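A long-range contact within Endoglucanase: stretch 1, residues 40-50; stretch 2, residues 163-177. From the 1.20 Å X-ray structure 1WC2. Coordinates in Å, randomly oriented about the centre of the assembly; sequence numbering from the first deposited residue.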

# COMPACT_ATOMS: atom_id res chain seq x y z
N GLN A 40 1.06 7.43 -16.35
CA GLN A 40 0.94 8.15 -15.09
C GLN A 40 1.20 9.65 -15.25
O GLN A 40 1.76 10.11 -16.27
CB GLN A 40 1.95 7.59 -14.09
CG GLN A 40 1.69 6.14 -13.73
CD GLN A 40 2.80 5.51 -12.91
OE1 GLN A 40 3.86 6.10 -12.72
NE2 GLN A 40 2.55 4.31 -12.41
N PHE A 41 0.81 10.43 -14.23
CA PHE A 41 1.26 11.81 -14.11
C PHE A 41 2.76 11.80 -13.80
O PHE A 41 3.36 10.75 -13.60
CB PHE A 41 0.50 12.54 -12.99
CG PHE A 41 -0.95 12.78 -13.31
CD1 PHE A 41 -1.95 12.32 -12.47
CD2 PHE A 41 -1.31 13.47 -14.46
CE1 PHE A 41 -3.27 12.55 -12.77
CE2 PHE A 41 -2.63 13.70 -14.76
CZ PHE A 41 -3.61 13.23 -13.92
N GLY A 42 3.37 12.99 -13.78
CA GLY A 42 4.79 13.11 -13.50
C GLY A 42 5.17 12.77 -12.07
O GLY A 42 6.30 12.37 -11.82
N TRP A 43 4.23 12.94 -11.13
CA TRP A 43 4.50 12.77 -9.69
C TRP A 43 4.45 11.33 -9.17
O TRP A 43 5.01 11.04 -8.10
CB TRP A 43 3.56 13.66 -8.84
CG TRP A 43 2.06 13.54 -9.08
CD1 TRP A 43 1.29 14.36 -9.86
CD2 TRP A 43 1.15 12.62 -8.47
NE1 TRP A 43 -0.02 13.98 -9.81
CE2 TRP A 43 -0.14 12.90 -8.97
CE3 TRP A 43 1.30 11.54 -7.58
CZ2 TRP A 43 -1.26 12.19 -8.60
CZ3 TRP A 43 0.18 10.83 -7.21
CH2 TRP A 43 -1.08 11.14 -7.73
N ASN A 44 3.82 10.42 -9.90
CA ASN A 44 3.56 9.11 -9.31
C ASN A 44 4.86 8.32 -9.04
O ASN A 44 5.00 7.66 -8.02
CB ASN A 44 2.69 8.20 -10.22
CG ASN A 44 1.40 8.84 -10.73
OD1 ASN A 44 1.39 9.97 -11.21
ND2 ASN A 44 0.32 8.06 -10.72
N ALA A 45 5.80 8.38 -9.98
CA ALA A 45 6.96 7.49 -9.94
C ALA A 45 7.85 7.66 -8.71
O ALA A 45 8.45 6.69 -8.24
CB ALA A 45 7.81 7.66 -11.21
N GLY A 46 7.94 8.90 -8.20
CA GLY A 46 8.81 9.23 -7.10
C GLY A 46 8.06 9.41 -5.79
O GLY A 46 8.68 9.73 -4.78
N SER A 47 6.74 9.20 -5.77
CA SER A 47 5.93 9.38 -4.56
C SER A 47 5.81 8.10 -3.73
O SER A 47 6.11 7.01 -4.21
CB SER A 47 4.53 9.84 -4.94
OG SER A 47 4.55 11.18 -5.40
N PHE A 48 5.38 8.27 -2.48
CA PHE A 48 4.98 7.17 -1.61
C PHE A 48 3.52 6.83 -1.96
O PHE A 48 2.56 7.43 -1.44
CB PHE A 48 5.15 7.54 -0.13
CG PHE A 48 6.60 7.56 0.34
CD1 PHE A 48 7.05 8.57 1.18
CD2 PHE A 48 7.50 6.54 0.01
CE1 PHE A 48 8.37 8.59 1.65
CE2 PHE A 48 8.81 6.56 0.49
CZ PHE A 48 9.24 7.58 1.32
N VAL A 49 3.39 5.89 -2.89
CA VAL A 49 2.10 5.38 -3.36
C VAL A 49 2.09 3.86 -3.31
O VAL A 49 3.15 3.22 -3.27
CB VAL A 49 1.75 5.91 -4.78
CG1 VAL A 49 1.57 7.43 -4.75
CG2 VAL A 49 2.78 5.48 -5.83
N ALA A 50 0.89 3.30 -3.32
CA ALA A 50 0.70 1.87 -3.10
C ALA A 50 -0.44 1.30 -3.94
O ALA A 50 -1.38 2.00 -4.30
CB ALA A 50 0.42 1.61 -1.64
N HIS A 163 5.09 16.75 6.17
CA HIS A 163 6.32 16.18 6.74
C HIS A 163 7.24 15.57 5.67
O HIS A 163 8.46 15.56 5.84
CB HIS A 163 6.03 15.08 7.78
CG HIS A 163 4.98 15.41 8.79
ND1 HIS A 163 5.02 16.56 9.56
CD2 HIS A 163 3.87 14.74 9.19
CE1 HIS A 163 3.98 16.57 10.38
NE2 HIS A 163 3.26 15.48 10.17
N ASP A 164 6.65 15.01 4.61
CA ASP A 164 7.40 14.39 3.53
C ASP A 164 6.62 14.57 2.24
O ASP A 164 5.58 13.93 2.04
CB ASP A 164 7.68 12.91 3.82
CG ASP A 164 8.76 12.32 2.92
OD1 ASP A 164 8.82 12.66 1.72
OD2 ASP A 164 9.56 11.47 3.37
N HIS A 165 7.14 15.42 1.36
CA HIS A 165 6.43 15.79 0.15
C HIS A 165 6.20 14.60 -0.79
O HIS A 165 5.36 14.69 -1.67
CB HIS A 165 7.14 16.93 -0.59
CG HIS A 165 7.24 18.20 0.19
ND1 HIS A 165 8.18 19.17 -0.09
CD2 HIS A 165 6.50 18.68 1.22
CE1 HIS A 165 8.04 20.18 0.76
NE2 HIS A 165 7.02 19.91 1.56
N ARG A 166 6.94 13.51 -0.60
CA ARG A 166 6.72 12.29 -1.39
C ARG A 166 5.35 11.67 -1.14
O ARG A 166 4.84 10.99 -2.00
CB ARG A 166 7.83 11.27 -1.15
CG ARG A 166 9.18 11.68 -1.74
CD ARG A 166 10.33 10.76 -1.38
NE ARG A 166 10.60 10.76 0.05
CZ ARG A 166 11.57 10.07 0.64
NH1 ARG A 166 12.41 9.33 -0.08
NH2 ARG A 166 11.74 10.14 1.96
N THR A 167 4.76 11.89 0.04
CA THR A 167 3.36 11.48 0.25
C THR A 167 2.47 12.46 -0.50
O THR A 167 2.49 13.65 -0.16
CB THR A 167 2.99 11.52 1.74
OG1 THR A 167 3.79 10.57 2.48
CG2 THR A 167 1.53 11.13 1.98
N PRO A 168 1.70 12.04 -1.51
CA PRO A 168 0.86 13.00 -2.24
C PRO A 168 -0.19 13.68 -1.38
O PRO A 168 -0.73 13.09 -0.44
CB PRO A 168 0.21 12.13 -3.32
CG PRO A 168 1.14 10.98 -3.48
CD PRO A 168 1.58 10.69 -2.07
N SER A 169 -0.49 14.93 -1.72
CA SER A 169 -1.57 15.69 -1.10
C SER A 169 -2.95 15.33 -1.67
O SER A 169 -3.07 14.73 -2.74
CB SER A 169 -1.33 17.19 -1.33
OG SER A 169 -1.44 17.47 -2.70
N ASN A 170 -3.99 15.73 -0.96
CA ASN A 170 -5.34 15.59 -1.49
C ASN A 170 -5.54 16.34 -2.81
O ASN A 170 -6.23 15.86 -3.70
CB ASN A 170 -6.38 16.03 -0.45
CG ASN A 170 -6.44 15.10 0.76
OD1 ASN A 170 -6.41 13.87 0.62
ND2 ASN A 170 -6.50 15.67 1.96
N SER A 171 -4.91 17.51 -2.95
CA SER A 171 -4.94 18.26 -4.21
C SER A 171 -4.40 17.43 -5.38
O SER A 171 -4.96 17.44 -6.47
CB SER A 171 -4.12 19.55 -4.08
OG SER A 171 -3.98 20.20 -5.33
N MET A 172 -3.30 16.72 -5.15
CA MET A 172 -2.74 15.84 -6.16
C MET A 172 -3.70 14.73 -6.54
O MET A 172 -3.89 14.45 -7.74
CB MET A 172 -1.39 15.29 -5.70
CG MET A 172 -0.32 16.38 -5.68
SD MET A 172 1.12 16.05 -4.68
CE MET A 172 1.76 14.98 -5.56
N TYR A 173 -4.34 14.10 -5.56
CA TYR A 173 -5.33 13.07 -5.87
C TYR A 173 -6.49 13.64 -6.71
O TYR A 173 -7.08 12.94 -7.54
CB TYR A 173 -5.85 12.35 -4.61
CG TYR A 173 -6.85 11.28 -5.01
CD1 TYR A 173 -6.45 10.18 -5.77
CD2 TYR A 173 -8.19 11.40 -4.70
CE1 TYR A 173 -7.38 9.23 -6.19
CE2 TYR A 173 -9.12 10.45 -5.12
CZ TYR A 173 -8.70 9.38 -5.88
OH TYR A 173 -9.58 8.43 -6.34
N GLY A 174 -6.81 14.92 -6.52
CA GLY A 174 -7.83 15.59 -7.32
C GLY A 174 -7.60 15.59 -8.82
O GLY A 174 -8.53 15.79 -9.59
N GLN A 175 -6.35 15.41 -9.23
CA GLN A 175 -5.98 15.23 -10.63
C GLN A 175 -6.45 13.90 -11.22
O GLN A 175 -6.57 13.78 -12.45
CB GLN A 175 -4.47 15.30 -10.81
CG GLN A 175 -3.86 16.63 -10.38
CD GLN A 175 -2.36 16.64 -10.46
OE1 GLN A 175 -1.77 15.83 -11.18
NE2 GLN A 175 -1.72 17.55 -9.73
N CYS A 176 -6.65 12.89 -10.37
CA CYS A 176 -6.96 11.53 -10.81
C CYS A 176 -8.42 11.45 -11.25
O CYS A 176 -9.29 12.07 -10.64
CB CYS A 176 -6.70 10.54 -9.67
SG CYS A 176 -4.98 10.63 -9.03
N GLN A 177 -8.70 10.63 -12.26
CA GLN A 177 -10.05 10.53 -12.79
C GLN A 177 -11.05 10.05 -11.74
O GLN A 177 -12.21 10.47 -11.75
CB GLN A 177 -10.10 9.64 -14.03
CG GLN A 177 -11.43 9.68 -14.77
CD GLN A 177 -11.39 8.87 -16.05
OE1 GLN A 177 -10.31 8.49 -16.53
NE2 GLN A 177 -12.56 8.59 -16.61
O HOH W 1 4.23 13.70 -3.94

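Which hydrogen bonds tie the two stretches directly? There are two, one near each end of the contact. Phe 48 N donates to Arg 166 O at 2.8 Å, joining main chain to main chain where the stretches run close, with Ser 47 CA and Arg 166 CA 4.4 Å apart. The second uses side chains: Trp 43 NE1 donates to Gln 175 OE1 at 2.9 Å. Indole has a single polar hydrogen, and the extended m, t side chain of Gln 175 brings its amide oxygen to the ring edge to receive it. A water adds an indirect link, donating to both Ser 47 OG (2.9 Å from the water O) and His 165 O (2.7 Å). Ser 47 OG in turn donates to Trp 43 O at 2.7 Å, so one small hydroxyl serves both its own loop and the bridge.

What packs around the Trp 43 indole? Its broad surface meets several apolar groups of the second stretch. The methyl of Met 172 lies over one face, CE being 4.1 Å from the centroid of the five-membered ring in a CH-pi contact. Cys 176 SG sits at the ring edge, 4.1 Å from Trp 43 CZ2, and Pro 168 CG approaches Trp 43 CZ3 to 3.9 Å. The compact proline ring also meets Val 49 CG1 through its CG at 3.8 Å, so one ring atom touches both the indole and the valine. Met 172 lies in a short helix, where its N donates to Ser 169 OG at 3.2 Å, the capping bond.

How are the two phenylalanines used? Phe 48, buried and the most extensively covered residue of the contact, points its CB sideways, yet its ring reaches the second stretch. Arg 166 lies over one face of that ring, and the flat guanidinium turns a face to it, Phe 48 CZ to Arg 166 CZ being 3.5 Å. Phe 41, at the other end, has Gln 175 OE1 over one ring face, and its CZ comes within 3.4 Å of Gln 175 O.

What keeps the arginine in position? A salt bridge within its own stretch does much of this: Arg 166 NH2 is 2.9 Å from Asp 164 OD2, while Arg 166 NE donates to Asp 164 OD1 at 3.1 Å. This paired grip suits a planar guanidinium, satisfying its charge while leaving a face free for Phe 48. The type I turn from Asp 164 to Thr 167 brings the two residues together. In all, 620 Å² is buried between the stretches.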